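ParA (Salmonella enterica subsp. enterica serovar Newport str. SL317, PDB 3EZF) is a Walker-type partition ATPase, probably of plasmids, that in its ADP-bound form binds DNA to regulate transcription, probably through its winged helix-turn-helix region. Local coordinates at the interface of chains A and B. Sequence-based numbering; all coordinates share one arbitrary frame. Chains: chain A/B, ParA.

The interface of chains A and B. Residues chain A 119, 285-286, 289, 293; chain B 21, 209-211.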
loop_
_atom_site.group_PDB
_atom_site.type_symbol
_atom_site.label_atom_id
_atom_site.label_comp_id
_atom_site.label_asym_id
_atom_site.label_seq_id
_atom_site.Cartn_x
_atom_site.Cartn_y
_atom_site.Cartn_z
ATOM N N LEU A 119 3.088 -3.019 -7.959
ATOM C CA LEU A 119 3.491 -3.762 -6.775
ATOM C C LEU A 119 3.666 -2.805 -5.594
ATOM O O LEU A 119 3.417 -3.164 -4.440
ATOM C CB LEU A 119 4.800 -4.503 -7.060
ATOM C CG LEU A 119 5.084 -5.760 -6.232
ATOM C CD1 LEU A 119 6.279 -6.503 -6.832
ATOM C CD2 LEU A 119 5.342 -5.384 -4.771
ATOM N N HIS A 285 14.005 -6.723 -6.340
ATOM C CA HIS A 285 13.880 -8.118 -6.005
ATOM C C HIS A 285 12.408 -8.532 -6.064
ATOM O O HIS A 285 12.070 -9.542 -6.681
ATOM C CB HIS A 285 14.459 -8.366 -4.614
ATOM C CG HIS A 285 14.603 -9.809 -4.273
ATOM N ND1 HIS A 285 13.519 -10.651 -4.123
ATOM C CD2 HIS A 285 15.699 -10.580 -4.073
ATOM C CE1 HIS A 285 13.941 -11.871 -3.844
ATOM N NE2 HIS A 285 15.264 -11.851 -3.810
ATOM N N SER A 286 11.537 -7.740 -5.440
ATOM C CA SER A 286 10.099 -8.022 -5.394
ATOM C C SER A 286 9.435 -8.163 -6.745
ATOM O O SER A 286 8.726 -9.137 -7.004
ATOM C CB SER A 286 9.363 -6.933 -4.624
ATOM O OG SER A 286 9.673 -7.000 -3.250
ATOM N N LYS A 289 10.341 -11.348 -8.200
ATOM C CA LYS A 289 9.657 -12.387 -7.454
ATOM C C LYS A 289 8.227 -12.459 -8.011
ATOM O O LYS A 289 7.708 -13.539 -8.291
ATOM C CB LYS A 289 9.632 -12.006 -5.966
ATOM C CG LYS A 289 9.656 -13.168 -4.994
ATOM C CD LYS A 289 11.006 -13.867 -5.010
ATOM C CE LYS A 289 11.113 -14.881 -3.890
ATOM N NZ LYS A 289 11.017 -14.201 -2.574
ATOM N N ARG A 293 5.869 -15.245 -11.055
ATOM C CA ARG A 293 4.660 -15.877 -10.563
ATOM C C ARG A 293 3.467 -15.791 -11.512
ATOM O O ARG A 293 2.400 -16.351 -11.223
ATOM C CB ARG A 293 4.284 -15.258 -9.225
ATOM C CG ARG A 293 3.605 -16.222 -8.296
ATOM C CD ARG A 293 4.538 -16.703 -7.183
ATOM N NE ARG A 293 3.917 -17.797 -6.444
ATOM C CZ ARG A 293 4.248 -18.159 -5.212
ATOM N NH1 ARG A 293 5.205 -17.518 -4.559
ATOM N NH2 ARG A 293 3.598 -19.152 -4.620
ATOM N N LEU B 21 16.761 -14.648 -10.093
ATOM C CA LEU B 21 16.491 -14.685 -8.656
ATOM C C LEU B 21 17.473 -15.611 -7.960
ATOM O O LEU B 21 18.067 -15.239 -6.955
ATOM C CB LEU B 21 15.065 -15.172 -8.370
ATOM C CG LEU B 21 13.970 -14.132 -8.135
ATOM C CD1 LEU B 21 12.679 -14.851 -7.775
ATOM C CD2 LEU B 21 14.378 -13.183 -7.023
ATOM N N SER B 209 6.903 -11.292 3.207
ATOM C CA SER B 209 7.370 -11.318 1.832
ATOM C C SER B 209 6.234 -10.983 0.891
ATOM O O SER B 209 5.073 -10.958 1.298
ATOM C CB SER B 209 7.906 -12.693 1.476
ATOM O OG SER B 209 8.199 -12.750 0.092
ATOM N N ILE B 210 6.566 -10.723 -0.369
ATOM C CA ILE B 210 5.539 -10.422 -1.355
ATOM C C ILE B 210 4.970 -11.770 -1.780
ATOM O O ILE B 210 3.922 -11.847 -2.429
ATOM C CB ILE B 210 6.113 -9.681 -2.589
ATOM C CG1 ILE B 210 5.000 -9.388 -3.596
ATOM C CG2 ILE B 210 7.188 -10.522 -3.242
ATOM C CD1 ILE B 210 3.896 -8.494 -3.041
ATOM N N ASP B 211 5.684 -12.830 -1.405
ATOM C CA ASP B 211 5.267 -14.187 -1.719
ATOM C C ASP B 211 4.047 -14.592 -0.888
ATOM O O ASP B 211 3.117 -15.256 -1.394
ATOM C CB ASP B 211 6.392 -15.178 -1.434
ATOM C CG ASP B 211 7.109 -15.608 -2.685
ATOM O OD1 ASP B 211 6.464 -15.593 -3.758
ATOM O OD2 ASP B 211 8.306 -15.973 -2.593
#
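A:Lys289, on helix 281-291, reaches across the two-fold interface between the ParA chains of the deposited assembly, plausibly the dimer, between B:Leu21, at the end of helix 10-22, and the loop B:Ser209 to B:Asp211. Its aliphatic stem makes the apolar contacts: CD lies 3.4 Å from B:Leu21 CD1, the leucine branch lying across the stem. CB meets B:Ile210 CG2 at 3.9 Å as the two side chains run antiparallel alongside each other. The lysine chain bends at chi2 and again at chi4 (-63°), and the second bend brings the ammonium towards the aspartate. NZ forms a salt bridge with carboxylate oxygen OD2 of B:Asp211 at 3.2 Å; as a hydrogen bond this pair is weak. The other oxygen, OD1, pairs with A:Arg293 NH1 in a second salt bridge, doubtful in detail: the separation is implausibly short and no hydrogen bond forms. Guanidinium and carboxylate planes stand 69° apart, which excludes a coplanar, two-pronged pairing. Nearby positive groups may favour the charged carboxylate. Behind it, the backbone N of B:Asp211 donates to the hydroxyl OG of B:Ser209 at 2.9 Å (170° at H), which may hold the loop's turn. B:Leu21 also sets CD2 over one face of the A:His285 imidazole, 3.7 Å from the centroid and displaced towards the rim, a CH-pi contact. Farther along, B:Ile210 CD1 touches A:Leu119 CD2 at 3.8 Å, methyl to methyl. In the fold, A:Leu119 follows strand 112-116 and directly precedes the deviant Walker A P-loop, so the contact could influence nucleotide binding; A:Arg293 lies between helices 281-291 and 294-303, and the B loop directly precedes helix 212-216; symmetry repeats the patch with chains exchanged.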